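Local structure of protein-arginine-phosphatase (Geobacillus stearothermophilus, 4PIC) at residues A[3-8]-A[21-26]. The protein removes phosphate from phosphoarginine residues in proteins, probably counteracting the arginine kinase McsB, and belongs to the low molecular weight phosphotyrosine phosphatase family. Residues are numbered along the deposited sequence; the frame is centred on the assembly and turned at random.
Sequences YRILFV and ALLENK
Leu23 reaches from helix 15-25 to Ile5 and Phe7 of strand 3-9, and one methyl group, CD2, does most of the touching. Leu23 CD2 comes obliquely onto the CE2 and CZ atoms of Phe7, 3.8 Å from Phe7 CE2, while Leu23 CB approaches the same CE2 at 4.1 Å. On the Ile5 side Leu23 CD2 lies 4.0 Å from Ile5 CG2 and equally close to the branching CB. The CB of Leu23 heads for the strand, and with CG anti to the backbone N (chi1 179°) the CD2 methyl is set against Ile5 and Phe7. The leucine side chain crosses both strand side chains at about a right angle. Within the strand, Ile5 CG2 sits 3.8 Å above one face of the Phe7 ring, offset toward its rim. The contact is purely apolar and fully buried, but small: the nearest CA atoms, Ile5 CA and Leu23 CA, are still 9.2 Å apart. Glu24 and Asn25, by contrast, lie on the solvent side of the helix. Val33 of strand 31-37 also packs on Phe7 and Leu23, and Leu80 of strand 78-81 on Ile5 and Phe7, placing the cluster between the parallel sheet and the helix of the beta-alpha-beta unit 3-9, 15-25, 31-37; Leu22 turns to helix 123-150.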
loop_
_atom_site.group_PDB
_atom_site.type_symbol
_atom_site.label_atom_id
_atom_site.label_comp_id
_atom_site.label_asym_id
_atom_site.label_seq_id
_atom_site.Cartn_x
_atom_site.Cartn_y
_atom_site.Cartn_z
ATOM N N TYR A 3 7.146 -16.056 -20.682
ATOM C CA TYR A 3 6.328 -15.577 -19.579
ATOM C C TYR A 3 7.184 -14.998 -18.472
ATOM O O TYR A 3 8.186 -15.585 -18.069
ATOM C CB TYR A 3 5.464 -16.711 -19.029
ATOM C CG TYR A 3 4.396 -17.152 -19.992
ATOM C CD1 TYR A 3 3.211 -16.444 -20.110
ATOM C CD2 TYR A 3 4.569 -18.281 -20.780
ATOM C CE1 TYR A 3 2.230 -16.839 -20.995
ATOM C CE2 TYR A 3 3.595 -18.679 -21.664
ATOM C CZ TYR A 3 2.427 -17.963 -21.764
ATOM O OH TYR A 3 1.455 -18.371 -22.651
ATOM N N ARG A 4 6.784 -13.827 -17.988
ATOM C CA ARG A 4 7.416 -13.227 -16.825
ATOM C C ARG A 4 6.339 -12.929 -15.788
ATOM O O ARG A 4 5.592 -11.948 -15.891
ATOM C CB ARG A 4 8.221 -11.981 -17.214
ATOM C CG ARG A 4 9.452 -12.320 -18.074
ATOM C CD ARG A 4 10.140 -11.079 -18.642
ATOM N NE ARG A 4 9.306 -10.381 -19.617
ATOM C CZ ARG A 4 9.261 -10.669 -20.916
ATOM N NH1 ARG A 4 9.999 -11.658 -21.407
ATOM N NH2 ARG A 4 8.471 -9.977 -21.725
ATOM N N ILE A 5 6.254 -13.823 -14.809
ATOM C CA ILE A 5 5.169 -13.814 -13.840
ATOM C C ILE A 5 5.624 -13.111 -12.570
ATOM O O ILE A 5 6.611 -13.510 -11.952
ATOM C CB ILE A 5 4.765 -15.246 -13.465
ATOM C CG1 ILE A 5 4.442 -16.067 -14.724
ATOM C CG2 ILE A 5 3.595 -15.236 -12.492
ATOM C CD1 ILE A 5 3.359 -15.473 -15.604
ATOM N N LEU A 6 4.897 -12.065 -12.188
ATOM C CA LEU A 6 5.187 -11.284 -10.994
ATOM C C LEU A 6 4.057 -11.452 -9.985
ATOM O O LEU A 6 2.923 -11.050 -10.237
ATOM C CB LEU A 6 5.324 -9.808 -11.374
ATOM C CG LEU A 6 5.614 -8.874 -10.203
ATOM C CD1 LEU A 6 6.994 -9.154 -9.644
ATOM C CD2 LEU A 6 5.485 -7.417 -10.628
ATOM N N PHE A 7 4.357 -12.075 -8.849
ATOM C CA PHE A 7 3.351 -12.231 -7.797
ATOM C C PHE A 7 3.469 -11.087 -6.804
ATOM O O PHE A 7 4.576 -10.693 -6.454
ATOM C CB PHE A 7 3.524 -13.544 -7.039
ATOM C CG PHE A 7 3.235 -14.770 -7.857
ATOM C CD1 PHE A 7 1.937 -15.063 -8.253
ATOM C CD2 PHE A 7 4.249 -15.650 -8.193
ATOM C CE1 PHE A 7 1.663 -16.212 -8.991
ATOM C CE2 PHE A 7 3.978 -16.802 -8.927
ATOM C CZ PHE A 7 2.686 -17.079 -9.319
ATOM N N VAL A 8 2.336 -10.559 -6.356
ATOM C CA VAL A 8 2.346 -9.357 -5.518
ATOM C C VAL A 8 1.439 -9.459 -4.282
ATOM O O VAL A 8 0.277 -9.844 -4.397
ATOM C CB VAL A 8 1.925 -8.118 -6.337
ATOM C CG1 VAL A 8 1.945 -6.868 -5.445
ATOM C CG2 VAL A 8 2.835 -7.922 -7.543
ATOM N N ALA A 21 7.690 -19.245 -4.956
ATOM C CA ALA A 21 8.449 -20.464 -4.701
ATOM C C ALA A 21 7.781 -21.688 -5.310
ATOM O O ALA A 21 8.456 -22.559 -5.864
ATOM C CB ALA A 21 8.675 -20.669 -3.216
ATOM N N LEU A 22 6.456 -21.765 -5.192
ATOM C CA LEU A 22 5.724 -22.902 -5.745
ATOM C C LEU A 22 5.860 -22.948 -7.255
ATOM O O LEU A 22 6.037 -24.019 -7.830
ATOM C CB LEU A 22 4.250 -22.843 -5.336
ATOM C CG LEU A 22 4.004 -23.176 -3.868
ATOM C CD1 LEU A 22 2.620 -22.699 -3.478
ATOM C CD2 LEU A 22 4.134 -24.681 -3.667
ATOM N N LEU A 23 5.788 -21.797 -7.911
ATOM C CA LEU A 23 5.867 -21.802 -9.368
ATOM C C LEU A 23 7.293 -22.086 -9.814
ATOM O O LEU A 23 7.513 -22.890 -10.729
ATOM C CB LEU A 23 5.357 -20.479 -9.958
ATOM C CG LEU A 23 5.417 -20.345 -11.484
ATOM C CD1 LEU A 23 4.667 -21.494 -12.158
ATOM C CD2 LEU A 23 4.872 -18.984 -11.922
ATOM N N GLU A 24 8.264 -21.462 -9.154
ATOM C CA GLU A 24 9.664 -21.622 -9.522
ATOM C C GLU A 24 10.103 -23.071 -9.347
ATOM O O GLU A 24 10.887 -23.592 -10.148
ATOM C CB GLU A 24 10.543 -20.675 -8.692
ATOM C CG GLU A 24 12.045 -20.800 -8.937
ATOM C CD GLU A 24 12.482 -20.310 -10.310
ATOM O OE1 GLU A 24 11.674 -19.669 -11.019
ATOM O OE2 GLU A 24 13.648 -20.569 -10.681
ATOM N N ASN A 25 9.565 -23.734 -8.328
ATOM C CA ASN A 25 9.910 -25.135 -8.083
ATOM C C ASN A 25 9.583 -26.043 -9.262
ATOM O O ASN A 25 10.212 -27.087 -9.435
ATOM C CB ASN A 25 9.211 -25.667 -6.832
ATOM C CG ASN A 25 9.898 -26.891 -6.262
ATOM O OD1 ASN A 25 11.121 -26.918 -6.116
ATOM N ND2 ASN A 25 9.117 -27.905 -5.938
ATOM N N LYS A 26 8.598 -25.659 -10.066
ATOM C CA LYS A 26 8.219 -26.470 -11.226
ATOM C C LYS A 26 9.226 -26.389 -12.367
ATOM O O LYS A 26 9.223 -27.248 -13.255
ATOM C CB LYS A 26 6.844 -26.062 -11.745
ATOM C CG LYS A 26 5.701 -26.311 -10.772
ATOM C CD LYS A 26 4.393 -25.790 -11.349
ATOM C CE LYS A 26 3.212 -26.210 -10.496
ATOM N NZ LYS A 26 3.008 -27.690 -10.557
#